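Local coordinates for protein YcaO (PDB 6CIB) that binds ADP and magnesium and, as a YcaO-family enzyme, probably uses ATP in the thioamidation of peptide backbones, at residues V165-S170 with V216-A221; W171-Y176 with L208-V213. All coordinates share one frame; numbering follows the deposited sequence.

Contact 1: residues V165-S170 with V216-A221; sequences VVERDS and VYVVGA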
# COMPACT_ATOMS: atom_id res chain seq x y z
N VAL A 165 -4.08 -0.29 3.83
CA VAL A 165 -5.52 -0.59 3.89
C VAL A 165 -6.36 0.69 4.02
O VAL A 165 -7.38 0.84 3.33
CB VAL A 165 -5.86 -1.63 5.00
CG1 VAL A 165 -7.38 -1.81 5.14
CG2 VAL A 165 -5.24 -3.00 4.70
N VAL A 166 -5.92 1.63 4.86
CA VAL A 166 -6.59 2.93 5.02
C VAL A 166 -6.54 3.71 3.70
O VAL A 166 -7.54 4.28 3.26
CB VAL A 166 -6.00 3.75 6.19
CG1 VAL A 166 -6.62 5.14 6.28
CG2 VAL A 166 -6.19 3.00 7.49
N GLU A 167 -5.36 3.70 3.07
CA GLU A 167 -5.13 4.37 1.79
C GLU A 167 -6.12 3.90 0.71
O GLU A 167 -6.76 4.73 0.04
CB GLU A 167 -3.68 4.12 1.37
CG GLU A 167 -3.29 4.63 -0.00
CD GLU A 167 -2.00 4.01 -0.49
OE1 GLU A 167 -0.94 4.27 0.13
OE2 GLU A 167 -2.03 3.27 -1.49
N ARG A 168 -6.25 2.59 0.56
CA ARG A 168 -7.16 2.03 -0.45
C ARG A 168 -8.63 2.18 -0.06
O ARG A 168 -9.49 2.25 -0.94
CB ARG A 168 -6.81 0.57 -0.76
CG ARG A 168 -5.34 0.34 -1.05
CD ARG A 168 -4.99 0.42 -2.52
NE ARG A 168 -3.55 0.54 -2.74
CZ ARG A 168 -2.66 -0.46 -2.67
NH1 ARG A 168 -3.03 -1.70 -2.36
NH2 ARG A 168 -1.38 -0.20 -2.90
N ASP A 169 -8.92 2.23 1.24
CA ASP A 169 -10.27 2.55 1.73
C ASP A 169 -10.70 3.95 1.29
O ASP A 169 -11.81 4.11 0.75
CB ASP A 169 -10.38 2.38 3.26
CG ASP A 169 -11.79 2.66 3.78
OD1 ASP A 169 -12.67 1.77 3.68
OD2 ASP A 169 -12.01 3.77 4.29
N SER A 170 -9.82 4.94 1.50
CA SER A 170 -10.03 6.32 1.05
C SER A 170 -10.22 6.42 -0.46
O SER A 170 -11.17 7.03 -0.93
CB SER A 170 -8.88 7.23 1.47
OG SER A 170 -8.94 7.54 2.85
N VAL A 216 -5.05 9.78 10.59
CA VAL A 216 -4.39 9.27 9.37
C VAL A 216 -4.83 10.10 8.17
O VAL A 216 -6.03 10.25 7.91
CB VAL A 216 -4.67 7.76 9.11
CG1 VAL A 216 -3.92 7.28 7.87
CG2 VAL A 216 -4.28 6.92 10.31
N TYR A 217 -3.85 10.64 7.44
CA TYR A 217 -4.10 11.43 6.23
C TYR A 217 -3.82 10.60 4.99
O TYR A 217 -2.85 9.84 4.98
CB TYR A 217 -3.25 12.70 6.24
CG TYR A 217 -3.58 13.61 7.40
CD1 TYR A 217 -4.70 14.46 7.34
CD2 TYR A 217 -2.81 13.60 8.57
CE1 TYR A 217 -5.03 15.28 8.41
CE2 TYR A 217 -3.13 14.42 9.64
CZ TYR A 217 -4.24 15.26 9.56
OH TYR A 217 -4.57 16.07 10.61
N VAL A 218 -4.67 10.74 3.98
CA VAL A 218 -4.45 10.06 2.70
C VAL A 218 -4.34 11.11 1.58
O VAL A 218 -5.21 11.98 1.45
CB VAL A 218 -5.55 9.01 2.39
CG1 VAL A 218 -5.25 8.27 1.09
CG2 VAL A 218 -5.70 8.01 3.53
N VAL A 219 -3.25 11.02 0.81
CA VAL A 219 -2.96 11.95 -0.28
C VAL A 219 -2.93 11.19 -1.61
O VAL A 219 -2.39 10.10 -1.70
CB VAL A 219 -1.62 12.72 -0.04
CG1 VAL A 219 -1.20 13.56 -1.24
CG2 VAL A 219 -1.73 13.61 1.18
N GLY A 220 -3.54 11.79 -2.63
CA GLY A 220 -3.46 11.31 -3.99
C GLY A 220 -2.71 12.29 -4.87
O GLY A 220 -2.81 13.50 -4.68
N ALA A 221 -1.94 11.75 -5.81
CA ALA A 221 -1.28 12.54 -6.85
C ALA A 221 -1.73 12.02 -8.21
O ALA A 221 -1.73 10.81 -8.44
CB ALA A 221 0.23 12.46 -6.72
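Helix 165-170 lies across strand 217-221 at -61°, the two axes 8.5 Å apart at their closest, with Glu-167 and Val-218 nearest through their CA atoms. This is alpha/beta packing: one face of helix 154-177 against the middle strand of a three-stranded antiparallel sheet, whose other face carries helix 241-260, touched by Val-219 and Ala-221. Val-218 carries most of the contact, and both its methyls are used. With CG1 anti to the backbone N (chi1 -176°), that methyl lies 4.0 Å from Glu-167 CA and also meets Ser-170 CB, while CG2 turns to the hydroxyl end of the serine. Val-166 meets Val-216 tip to tip, CG1 to CG1 at 3.8 Å, and the same Val-166 methyl passes obliquely by Val-218 CG2. No hydrogen bond joins the two segments; valine methyls meet helix side chains and, at Glu-167, a CA. Glu-167 runs on past Val-218 to Phe-235 and Ala-237 of the next strand, its side chain about 6 Å from the bound ADP. The buried Ser-170 hydroxyl is satisfied by the carbonyl of Pro-210, and its OG sits just 3.3 Å from Val-218 CG2.

Contact 2: residues W171-Y176 with L208-V213; sequences WSIVEY and LLPSRV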
# COMPACT_ATOMS: atom_id res chain seq x y z
N TRP A 171 -9.30 5.81 -1.21
CA TRP A 171 -9.36 5.77 -2.67
C TRP A 171 -10.65 5.10 -3.16
O TRP A 171 -11.30 5.61 -4.07
CB TRP A 171 -8.09 5.12 -3.24
CG TRP A 171 -7.98 5.07 -4.73
CD1 TRP A 171 -8.66 5.84 -5.64
CD2 TRP A 171 -7.11 4.23 -5.50
NE1 TRP A 171 -8.29 5.51 -6.92
CE2 TRP A 171 -7.34 4.52 -6.87
CE3 TRP A 171 -6.16 3.24 -5.17
CZ2 TRP A 171 -6.66 3.87 -7.91
CZ3 TRP A 171 -5.49 2.59 -6.20
CH2 TRP A 171 -5.74 2.91 -7.56
N SER A 172 -11.03 3.98 -2.52
CA SER A 172 -12.27 3.27 -2.84
C SER A 172 -13.53 4.11 -2.61
O SER A 172 -14.46 4.06 -3.41
CB SER A 172 -12.36 1.97 -2.06
OG SER A 172 -11.35 1.07 -2.47
N ILE A 173 -13.54 4.88 -1.53
CA ILE A 173 -14.61 5.83 -1.22
C ILE A 173 -14.75 6.92 -2.29
O ILE A 173 -15.86 7.19 -2.75
CB ILE A 173 -14.47 6.36 0.25
CG1 ILE A 173 -15.46 5.62 1.16
CG2 ILE A 173 -14.71 7.85 0.39
CD1 ILE A 173 -15.13 4.16 1.36
N VAL A 174 -13.63 7.51 -2.68
CA VAL A 174 -13.57 8.53 -3.74
C VAL A 174 -14.11 7.99 -5.08
O VAL A 174 -14.92 8.66 -5.71
CB VAL A 174 -12.14 9.13 -3.86
CG1 VAL A 174 -11.99 10.01 -5.10
CG2 VAL A 174 -11.81 9.95 -2.61
N GLU A 175 -13.69 6.79 -5.47
CA GLU A 175 -14.16 6.18 -6.73
C GLU A 175 -15.62 5.70 -6.69
O GLU A 175 -16.35 5.86 -7.67
CB GLU A 175 -13.24 5.02 -7.17
CG GLU A 175 -11.77 5.38 -7.40
CD GLU A 175 -11.49 6.32 -8.56
OE1 GLU A 175 -12.39 6.62 -9.37
OE2 GLU A 175 -10.33 6.78 -8.66
N TYR A 176 -16.04 5.11 -5.57
CA TYR A 176 -17.41 4.60 -5.42
C TYR A 176 -18.46 5.72 -5.53
O TYR A 176 -19.43 5.58 -6.26
CB TYR A 176 -17.57 3.86 -4.09
CG TYR A 176 -18.86 3.07 -3.94
CD1 TYR A 176 -18.96 1.76 -4.45
CD2 TYR A 176 -19.96 3.61 -3.28
CE1 TYR A 176 -20.13 1.03 -4.30
CE2 TYR A 176 -21.14 2.88 -3.13
CZ TYR A 176 -21.22 1.60 -3.64
OH TYR A 176 -22.38 0.88 -3.50
N LEU A 208 -6.01 15.95 -1.14
CA LEU A 208 -6.25 15.35 0.17
C LEU A 208 -7.56 14.55 0.11
O LEU A 208 -8.64 15.12 -0.01
CB LEU A 208 -6.28 16.40 1.29
CG LEU A 208 -6.31 15.84 2.72
CD1 LEU A 208 -4.97 15.25 3.15
CD2 LEU A 208 -6.75 16.91 3.71
N LEU A 209 -7.44 13.22 0.18
CA LEU A 209 -8.59 12.33 0.14
C LEU A 209 -9.32 12.36 1.47
O LEU A 209 -8.69 12.59 2.51
CB LEU A 209 -8.16 10.90 -0.19
CG LEU A 209 -8.02 10.51 -1.67
CD1 LEU A 209 -6.77 11.09 -2.28
CD2 LEU A 209 -7.99 9.01 -1.83
N PRO A 210 -10.66 12.15 1.46
CA PRO A 210 -11.36 11.98 2.74
C PRO A 210 -10.90 10.68 3.42
O PRO A 210 -11.05 9.60 2.85
CB PRO A 210 -12.83 11.90 2.32
CG PRO A 210 -12.80 11.43 0.90
CD PRO A 210 -11.60 12.12 0.33
N SER A 211 -10.32 10.82 4.60
CA SER A 211 -9.92 9.67 5.40
C SER A 211 -11.01 9.30 6.39
O SER A 211 -11.54 10.17 7.09
CB SER A 211 -8.62 9.98 6.13
OG SER A 211 -8.26 8.94 7.03
N ARG A 212 -11.34 8.02 6.45
CA ARG A 212 -12.31 7.50 7.42
C ARG A 212 -11.67 7.12 8.75
O ARG A 212 -12.35 6.64 9.64
CB ARG A 212 -13.07 6.31 6.83
CG ARG A 212 -13.98 6.66 5.67
CD ARG A 212 -14.23 5.40 4.86
NE ARG A 212 -15.58 4.91 5.03
CZ ARG A 212 -16.02 3.70 4.71
NH1 ARG A 212 -15.21 2.76 4.22
NH2 ARG A 212 -17.30 3.42 4.92
N VAL A 213 -10.35 7.34 8.88
CA VAL A 213 -9.61 7.00 10.09
C VAL A 213 -8.97 8.26 10.67
O VAL A 213 -8.15 8.92 10.02
CB VAL A 213 -8.52 5.92 9.81
CG1 VAL A 213 -7.79 5.53 11.10
CG2 VAL A 213 -9.13 4.68 9.14
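Ile-173 lays its CD1 methyl over one face of the Arg-212 guanidinium, 3.1 Å above the plane and offset toward the rim, so that NH1 is the nearest atom at 3.2 Å from CD1. Behind the methyl, Ile-173 CG1 rests against Arg-212 CD and NE where the two chains cross obliquely; the arginine reaches this place through a bend at chi3 (108°). The isoleucine is itself turned off a staggered position, chi1 -101°, and its CG2 slides past Pro-210 CG. At the next residue, the Val-174 and Pro-210 side chains cross at about a right angle, Val-174 CG2 3.7 Å from Pro-210 CD and also against Leu-209 CG. Leu-209 then sends CD2 to the helix backbone, 3.5 Å from Trp-171 N. Trp-171 sets off away from the loop, though its CB still touches Leu-209 CD2; NE1 gives an in-plane hydrogen bond of 3.0 Å to the anti lone pair of Glu-175 OE2. This is the C-terminal part of helix 154-177 packed on the end of strand 203-209 and the loop after it. Arg-212 is fixed at its tip by a salt bridge to Asp-169 and a hydrogen bond to the carbonyl of Asn-366; a leucine here, lacking the guanidinium, would probably loosen the loop and leave the buried Asp-169 carboxylate less well compensated. The flat cation thus offers a face to a methyl and its N-H groups to oxygens, joining apolar packing to charge pairing.

Following the chain from the N terminus, the first segments come in helix 154-177, whose residues 165-170 and then 171-176 supply the first halves of contacts 1 and 2. The chain passes through helix 188-198, then returns on strand 203-209 to close contact 2 at 208-213, and turns into strand 217-224 to close contact 1 at 216-221. Contact 2 is therefore nested inside the loop of contact 1. The two strands are antiparallel neighbours in one sheet. The same helix crosses strand 217-224 with one part and, with its C-terminal part, meets the end of strand 203-209 and the loop joining the two strands. Within that loop, Ser-211 OG probably hydrogen-bonds Val-216 O, linking the contacts directly.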